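Local coordinates for phage terminase large subunit (Thermus phage P7426, PDB 7KS4), which probably drives viral DNA into empty capsids as an ATP-powered motor and cuts the genome at the start and end of packaging, the present chain holding its N-terminal ATPase domain, at residues A[42-47]-A[182-187]; A[193-198]-A[221-226]. All coordinates share one frame; numbering follows the deposited sequence. Where two conformers were deposited one is given.

Contact 1: A[42-47]-A[182-187]. With SO4 (sulfate ion), chain H.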
ATOM      1  N   LEU A  42      -8.010  -7.317   3.103  1.00 37.34           N
ATOM      2  CA  LEU A  42      -7.350  -8.596   3.332  1.00 39.85           C
ATOM      3  C   LEU A  42      -7.136  -8.792   4.827  1.00 40.25           C
ATOM      4  O   LEU A  42      -6.907  -7.836   5.572  1.00 39.31           O
ATOM      5  CB  LEU A  42      -5.993  -8.694   2.581  1.00 42.36           C
ATOM      6  CG  LEU A  42      -5.903  -8.203   1.128  1.00 42.70           C
ATOM      7  CD1 LEU A  42      -4.484  -8.348   0.590  1.00 46.14           C
ATOM      8  CD2 LEU A  42      -6.868  -8.946   0.212  1.00 44.16           C
ATOM      9  N   GLY A  43      -7.239 -10.041   5.267  1.00 40.60           N
ATOM     10  CA  GLY A  43      -6.993 -10.353   6.659  1.00 40.43           C
ATOM     11  C   GLY A  43      -5.524 -10.229   7.014  1.00 39.79           C
ATOM     12  O   GLY A  43      -4.654 -10.050   6.161  1.00 41.71           O
ATOM     13  N   ARG A  44      -5.247 -10.326   8.312  1.00 48.32           N
ATOM     14  CA  ARG A  44      -3.866 -10.337   8.775  1.00 49.33           C
ATOM     15  C   ARG A  44      -3.085 -11.453   8.097  1.00 47.59           C
ATOM     16  O   ARG A  44      -3.630 -12.508   7.768  1.00 46.35           O
ATOM     17  CB  ARG A  44      -3.808 -10.532  10.286  1.00 55.46           C
ATOM     18  CG  ARG A  44      -4.491  -9.447  11.065  1.00 59.91           C
ATOM     19  CD  ARG A  44      -4.351  -9.698  12.549  1.00 68.53           C
ATOM     20  NE  ARG A  44      -4.925  -8.613  13.337  1.00 74.51           N
ATOM     21  CZ  ARG A  44      -4.905  -8.562  14.663  1.00 83.60           C
ATOM     22  NH1 ARG A  44      -4.336  -9.540  15.361  1.00 88.84           N
ATOM     23  NH2 ARG A  44      -5.454  -7.533  15.292  1.00 86.90           N
ATOM     24  N   GLN A  45      -1.786 -11.210   7.905  1.00 52.06           N
ATOM     25  CA  GLN A  45      -0.854 -12.164   7.313  1.00 55.10           C
ATOM     26  C   GLN A  45      -1.077 -12.346   5.819  1.00 52.86           C
ATOM     27  O   GLN A  45      -0.617 -13.331   5.237  1.00 56.16           O
ATOM     28  CB  GLN A  45      -0.926 -13.522   8.021  1.00 61.53           C
ATOM     29  CG  GLN A  45      -0.737 -13.435   9.527  1.00 67.57           C
ATOM     30  CD  GLN A  45      -0.706 -14.801  10.199  1.00 75.00           C
ATOM     31  OE1 GLN A  45      -1.182 -15.792   9.646  1.00 74.57           O
ATOM     32  NE2 GLN A  45      -0.135 -14.855  11.398  1.00 82.06           N
ATOM     33  N   SER A  46      -1.768 -11.415   5.170  0.56 48.82           N
ATOM     34  CA  SER A  46      -2.058 -11.558   3.751  0.56 49.37           C
ATOM     35  C   SER A  46      -0.963 -11.005   2.850  0.56 49.55           C
ATOM     36  O   SER A  46      -1.059 -11.163   1.629  0.56 49.39           O
ATOM     37  CB  SER A  46      -3.381 -10.868   3.410  0.56 50.09           C
ATOM     38  OG  SER A  46      -4.482 -11.577   3.959  0.56 48.61           O
ATOM     39  N   GLY A  47       0.058 -10.358   3.407  1.00 53.69           N
ATOM     40  CA  GLY A  47       1.129  -9.796   2.609  1.00 59.15           C
ATOM     41  C   GLY A  47       0.917  -8.355   2.191  1.00 59.36           C
ATOM     42  O   GLY A  47       1.622  -7.880   1.291  1.00 62.93           O
ATOM     43  N   ILE A 182      -5.281  -0.126   1.592  1.00 28.46           N
ATOM     44  CA  ILE A 182      -5.196  -1.481   2.123  0.63 30.40           C
ATOM     45  C   ILE A 182      -5.606  -1.461   3.588  1.00 30.93           C
ATOM     46  O   ILE A 182      -5.241  -0.550   4.335  1.00 32.46           O
ATOM     47  CB  ILE A 182      -3.778  -2.078   1.953  0.63 31.14           C
ATOM     48  CG1 ILE A 182      -2.737  -1.252   2.709  0.63 32.52           C
ATOM     49  CG2 ILE A 182      -3.420  -2.128   0.485  0.63 31.54           C
ATOM     50  CD1 ILE A 182      -1.302  -1.747   2.553  0.63 34.33           C
ATOM     51  N   SER A 183      -6.375  -2.467   3.998  1.00 31.04           N
ATOM     52  CA  SER A 183      -6.813  -2.509   5.388  1.00 30.35           C
ATOM     53  C   SER A 183      -7.461  -3.846   5.706  1.00 30.26           C
ATOM     54  O   SER A 183      -7.994  -4.519   4.822  1.00 30.21           O
ATOM     55  CB  SER A 183      -7.821  -1.387   5.684  1.00 31.45           C
ATOM     56  OG  SER A 183      -8.012  -1.213   7.080  1.00 32.57           O
ATOM     57  N   THR A 184      -7.414  -4.214   6.976  1.00 31.32           N
ATOM     58  CA  THR A 184      -8.456  -5.101   7.462  1.00 33.44           C
ATOM     59  C   THR A 184      -9.718  -4.273   7.687  1.00 32.78           C
ATOM     60  O   THR A 184      -9.622  -3.094   8.036  1.00 34.21           O
ATOM     61  CB  THR A 184      -8.043  -5.779   8.766  1.00 36.64           C
ATOM     62  OG1 THR A 184      -7.863  -4.781   9.775  1.00 38.38           O
ATOM     63  CG2 THR A 184      -6.743  -6.554   8.580  1.00 37.18           C
ATOM     64  N   PRO A 185     -10.900  -4.833   7.453  1.00 33.34           N
ATOM     65  CA  PRO A 185     -12.112  -4.006   7.477  1.00 35.40           C
ATOM     66  C   PRO A 185     -12.521  -3.617   8.891  1.00 38.77           C
ATOM     67  O   PRO A 185     -12.241  -4.322   9.866  1.00 39.50           O
ATOM     68  CB  PRO A 185     -13.167  -4.902   6.818  1.00 37.22           C
ATOM     69  CG  PRO A 185     -12.685  -6.291   7.060  1.00 36.70           C
ATOM     70  CD  PRO A 185     -11.183  -6.213   7.026  1.00 34.19           C
ATOM     71  N   LYS A 186     -13.218  -2.487   8.991  1.00 38.71           N
ATOM     72  CA  LYS A 186     -13.679  -1.964  10.274  1.00 41.29           C
ATOM     73  C   LYS A 186     -15.132  -1.513  10.151  1.00 40.66           C
ATOM     74  O   LYS A 186     -15.504  -0.396  10.513  1.00 41.43           O
ATOM     75  CB  LYS A 186     -12.768  -0.834  10.748  1.00 44.06           C
ATOM     76  CG  LYS A 186     -12.016  -1.151  12.022  1.00 49.06           C
ATOM     77  CD  LYS A 186     -10.898  -2.136  11.776  1.00 50.30           C
ATOM     78  CE  LYS A 186     -10.078  -2.358  13.024  1.00 52.78           C
ATOM     79  NZ  LYS A 186      -8.977  -3.319  12.780  1.00 54.71           N
ATOM     80  N   GLY A 187     -15.967  -2.389   9.623  1.00 37.54           N
ATOM     81  CA  GLY A 187     -17.372  -2.086   9.475  1.00 37.21           C
ATOM     82  C   GLY A 187     -17.689  -1.384   8.170  1.00 34.38           C
ATOM     83  O   GLY A 187     -16.892  -1.322   7.225  1.00 32.45           O
TER
HETATM   84  S   SO4 H 307      -2.085 -11.756  16.970  0.53 46.92           S
HETATM   85  O1  SO4 H 307      -1.922 -12.745  18.034  0.53 47.05           O
HETATM   86  O2  SO4 H 307      -0.819 -11.581  16.268  0.53 45.82           O
HETATM   87  O3  SO4 H 307      -2.497 -10.485  17.563  0.53 46.91           O
HETATM   88  O4  SO4 H 307      -3.097 -12.202  16.014  0.53 46.78           O
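L42 and S183 meet where two parallel neighbours of the central sheet, strands 37-42 and 178-183, run out. L42 N gives its hydrogen to S183 O at 3.3 Å, and the N-H points fairly well at the oxygen, at 152°. One residue on, the packing is tightest at T184. Its CG2 lies against the carbonyl of the same residue, 3.3 Å from L42 O, and 4.1 Å from R44 N, so the methyl sits in the bend where the chain leaves the strand. T184 presents the methyl because OG1 stands between the backbone N and the carbonyl carbon (chi1 63°), with CG2 beside the N. OG1 itself makes a weak hydrogen bond to E252, while T184 N is held by E155, the predicted catalytic residue of the ATPase.

Beyond T184 the contact thins out. R44 brushes the methyl with CG, 4.4 Å from T184 CG2, and then runs outward as an extended chain to the exposed side. There NH1 makes a weak, bent bond of 3.0 Å to O4 of a sulfate, probably from the crystallisation liquor, which meets the guanidinium at its edge and is also bound by R240.

The loop keeps its own shape. A type II turn spans G43 to S46, and in the conformer given S46 OG lies 2.7 Å from G43 O, a tentative bond; K48 NZ grips the same oxygen. The turn leaves the backbone N of Q45 and of G47 hydrogen-bonded to ADP phosphate oxygens, with a weaker bond from S46. This strand-loop-helix passage is the P-loop (Walker A motif) of an ASCE ATPase, bonded through L42 N to the end of the neighbouring strand.

Contact 2: A[193-198]-A[221-226]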
ATOM      1  N   GLU A 193     -17.102   1.479   1.269  1.00 31.92           N
ATOM      2  CA  GLU A 193     -17.605   2.111   0.055  1.00 33.77           C
ATOM      3  C   GLU A 193     -16.581   2.033  -1.067  1.00 31.83           C
ATOM      4  O   GLU A 193     -16.912   1.656  -2.198  1.00 32.60           O
ATOM      5  CB  GLU A 193     -17.970   3.561   0.343  1.00 35.71           C
ATOM      6  CG  GLU A 193     -19.006   3.674   1.425  1.00 40.04           C
ATOM      7  CD  GLU A 193     -19.238   5.082   1.881  1.00 43.02           C
ATOM      8  OE1 GLU A 193     -18.442   5.984   1.527  1.00 43.87           O
ATOM      9  OE2 GLU A 193     -20.237   5.273   2.599  1.00 45.94           O
ATOM     10  N   PHE A 194     -15.332   2.401  -0.773  1.00 28.65           N
ATOM     11  CA  PHE A 194     -14.289   2.372  -1.795  1.00 28.03           C
ATOM     12  C   PHE A 194     -14.033   0.955  -2.268  1.00 29.24           C
ATOM     13  O   PHE A 194     -13.807   0.722  -3.462  1.00 29.19           O
ATOM     14  CB  PHE A 194     -13.005   2.998  -1.256  1.00 28.52           C
ATOM     15  CG  PHE A 194     -12.919   4.479  -1.476  1.00 31.47           C
ATOM     16  CD1 PHE A 194     -14.026   5.286  -1.267  1.00 32.22           C
ATOM     17  CD2 PHE A 194     -11.735   5.067  -1.884  1.00 33.92           C
ATOM     18  CE1 PHE A 194     -13.957   6.650  -1.468  1.00 35.03           C
ATOM     19  CE2 PHE A 194     -11.659   6.436  -2.087  1.00 34.63           C
ATOM     20  CZ  PHE A 194     -12.771   7.228  -1.876  1.00 35.45           C
ATOM     21  N   PHE A 195     -14.057  -0.006  -1.344  1.00 28.94           N
ATOM     22  CA  PHE A 195     -13.915  -1.404  -1.736  1.00 27.98           C
ATOM     23  C   PHE A 195     -14.972  -1.784  -2.764  1.00 29.66           C
ATOM     24  O   PHE A 195     -14.666  -2.369  -3.809  1.00 28.24           O
ATOM     25  CB  PHE A 195     -14.014  -2.307  -0.511  1.00 29.03           C
ATOM     26  CG  PHE A 195     -13.970  -3.763  -0.847  1.00 30.59           C
ATOM     27  CD1 PHE A 195     -12.762  -4.422  -0.959  1.00 30.91           C
ATOM     28  CD2 PHE A 195     -15.135  -4.464  -1.095  1.00 32.09           C
ATOM     29  CE1 PHE A 195     -12.720  -5.765  -1.282  1.00 32.09           C
ATOM     30  CE2 PHE A 195     -15.096  -5.802  -1.421  1.00 33.55           C
ATOM     31  CZ  PHE A 195     -13.883  -6.450  -1.519  1.00 33.37           C
ATOM     32  N   LEU A 196     -16.230  -1.449  -2.485  1.00 31.36           N
ATOM     33  CA  LEU A 196     -17.311  -1.858  -3.371  1.00 33.31           C
ATOM     34  C   LEU A 196     -17.182  -1.219  -4.749  1.00 32.92           C
ATOM     35  O   LEU A 196     -17.581  -1.822  -5.750  1.00 34.01           O
ATOM     36  CB  LEU A 196     -18.652  -1.499  -2.733  1.00 34.35           C
ATOM     37  CG  LEU A 196     -19.813  -2.463  -2.944  1.00 36.97           C
ATOM     38  CD1 LEU A 196     -19.492  -3.842  -2.398  1.00 38.26           C
ATOM     39  CD2 LEU A 196     -21.080  -1.912  -2.287  1.00 38.47           C
ATOM     40  N   MET A 197     -16.631  -0.006  -4.819  1.00 30.59           N
ATOM     41  CA  MET A 197     -16.464   0.664  -6.108  1.00 31.32           C
ATOM     42  C   MET A 197     -15.607  -0.152  -7.061  1.00 30.85           C
ATOM     43  O   MET A 197     -15.720   0.006  -8.284  1.00 31.29           O
ATOM     44  CB  MET A 197     -15.839   2.045  -5.908  1.00 30.48           C
ATOM     45  CG  MET A 197     -16.783   3.051  -5.284  1.00 32.42           C
ATOM     46  SD  MET A 197     -15.957   4.570  -4.824  1.00 34.42           S
ATOM     47  CE  MET A 197     -17.248   5.307  -3.817  1.00 34.46           C
ATOM     48  N   GLY A 198     -14.733  -1.003  -6.532  1.00 31.51           N
ATOM     49  CA  GLY A 198     -13.862  -1.801  -7.370  1.00 31.34           C
ATOM     50  C   GLY A 198     -14.108  -3.294  -7.292  1.00 31.07           C
ATOM     51  O   GLY A 198     -13.307  -4.073  -7.816  1.00 30.80           O
ATOM     52  N   SER A 221     -10.698  -3.843  -6.720  1.00 31.77           N
ATOM     53  CA  SER A 221     -10.671  -4.280  -5.335  1.00 29.91           C
ATOM     54  C   SER A 221     -10.266  -5.742  -5.216  1.00 30.92           C
ATOM     55  O   SER A 221     -10.566  -6.565  -6.087  1.00 32.08           O
ATOM     56  CB  SER A 221     -12.025  -4.080  -4.675  1.00 30.22           C
ATOM     57  OG  SER A 221     -12.339  -2.705  -4.616  1.00 29.92           O
ATOM     58  N   PHE A 222      -9.600  -6.051  -4.103  1.00 31.33           N
ATOM     59  CA  PHE A 222      -9.066  -7.374  -3.821  1.00 33.65           C
ATOM     60  C   PHE A 222      -9.504  -7.785  -2.426  1.00 34.41           C
ATOM     61  O   PHE A 222      -9.537  -6.952  -1.511  1.00 32.73           O
ATOM     62  CB  PHE A 222      -7.541  -7.363  -3.928  1.00 35.13           C
ATOM     63  CG  PHE A 222      -7.042  -6.667  -5.158  1.00 34.92           C
ATOM     64  CD1 PHE A 222      -6.695  -7.393  -6.284  1.00 35.99           C
ATOM     65  CD2 PHE A 222      -6.949  -5.282  -5.201  1.00 34.58           C
ATOM     66  CE1 PHE A 222      -6.253  -6.756  -7.420  1.00 35.53           C
ATOM     67  CE2 PHE A 222      -6.505  -4.647  -6.333  1.00 35.66           C
ATOM     68  CZ  PHE A 222      -6.157  -5.391  -7.444  1.00 36.29           C
ATOM     69  N   HIS A 223      -9.847  -9.066  -2.273  1.00 34.23           N
ATOM     70  CA  HIS A 223     -10.375  -9.591  -1.022  1.00 35.37           C
ATOM     71  C   HIS A 223      -9.739 -10.942  -0.725  1.00 36.84           C
ATOM     72  O   HIS A 223      -9.621 -11.785  -1.618  1.00 37.06           O
ATOM     73  CB  HIS A 223     -11.897  -9.742  -1.077  1.00 35.89           C
ATOM     74  CG  HIS A 223     -12.501 -10.090   0.244  1.00 38.28           C
ATOM     75  ND1 HIS A 223     -13.165 -11.275   0.471  1.00 40.31           N
ATOM     76  CD2 HIS A 223     -12.513  -9.418   1.418  1.00 39.29           C
ATOM     77  CE1 HIS A 223     -13.574 -11.310   1.727  1.00 40.95           C
ATOM     78  NE2 HIS A 223     -13.191 -10.196   2.322  1.00 40.91           N
ATOM     79  N   ALA A 224      -9.329 -11.146   0.523  1.00 37.37           N
ATOM     80  CA  ALA A 224      -8.795 -12.440   0.926  1.00 37.90           C
ATOM     81  C   ALA A 224      -8.802 -12.530   2.441  1.00 39.39           C
ATOM     82  O   ALA A 224      -8.332 -11.615   3.124  1.00 39.35           O
ATOM     83  CB  ALA A 224      -7.374 -12.654   0.389  1.00 38.53           C
ATOM     84  N   ALA A 225      -9.342 -13.630   2.959  1.00 39.87           N
ATOM     85  CA  ALA A 225      -9.162 -13.963   4.357  1.00 40.30           C
ATOM     86  C   ALA A 225      -7.731 -14.429   4.590  1.00 39.99           C
ATOM     87  O   ALA A 225      -7.013 -14.808   3.664  1.00 40.68           O
ATOM     88  CB  ALA A 225     -10.145 -15.058   4.779  1.00 40.79           C
ATOM     89  N   SER A 226      -7.313 -14.394   5.852  1.00 39.87           N
ATOM     90  CA  SER A 226      -5.982 -14.886   6.181  1.00 41.50           C
ATOM     91  C   SER A 226      -5.786 -16.308   5.672  1.00 40.77           C
ATOM     92  O   SER A 226      -4.706 -16.660   5.178  1.00 40.60           O
ATOM     93  CB  SER A 226      -5.763 -14.816   7.688  1.00 42.30           C
ATOM     94  OG  SER A 226      -6.034 -13.510   8.164  1.00 43.64           O
TER
HETATM   95  O   HOH W   1     -12.634  -7.232  -7.927  1.00 35.14           O
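S221 docks on the C-terminal part of helix 190-197 through both its backbone and its side chain. S221 N donates to G198 O at 2.8 Å, with an N-H...O angle of 135°. The hydroxyl reaches a different acceptor: S221 OG donates to F195 O, although the modelled 2.5 Å is very short and the exact length is doubtful. F195 O is thus shared, since it also accepts the backbone bond from G198 N at 3.0 Å. G198 O has a second donor too, a water that bridges it to S221 O, 2.8 Å away from the water.

Next to these polar links lies the ring of F195, swung toward the strand with CG anti to the backbone N (chi1 176°). S221 CB sits over one face, offset toward the rim, in a CH-pi contact 4.1 Å from the ring centroid. At the ring's edge CE1 faces F222 O, 3.4 Å away, and CZ touches H223 CB at 3.9 Å. The F195 and H223 rings meet obliquely, and the polar end of H223 is engaged elsewhere: NE2 hydrogen-bonds A255 O. F222 also makes backbone bonds to V39 and C41 of strand 37-42.

Helix 193-197 and strand 221-224 run at 107° between their N-to-C directions. Together they belong to the beta-alpha-beta crossover of a P-loop NTPase sheet, in which the chain leaves strand 178-183, passes through this helix and a long loop, and returns as the parallel edge strand 219-224 beyond strand 37-42.

Overall arrangement
Both contacts are largely buried, their centres 10 Å apart, and strand 37-42 ties them together: contact 1 joins its end to strand 178-183, while contact 2 fixes helix 190-197 against the strand on its other flank, 219-224. They meet directly where G43 N lies 2.9 Å from A224 O and R44 O lies 2.6 Å from S226 OG, both probable hydrogen bonds, so the edge strand and the helix start after it appear to be bonded to the nucleotide loop. Contact 1 is mostly backbone and one methyl, opening through R44 to solvent beside the ADP. Contact 2, farther from the nucleotide, relies on an aromatic ring and a serine that donates to two backbone carbonyls.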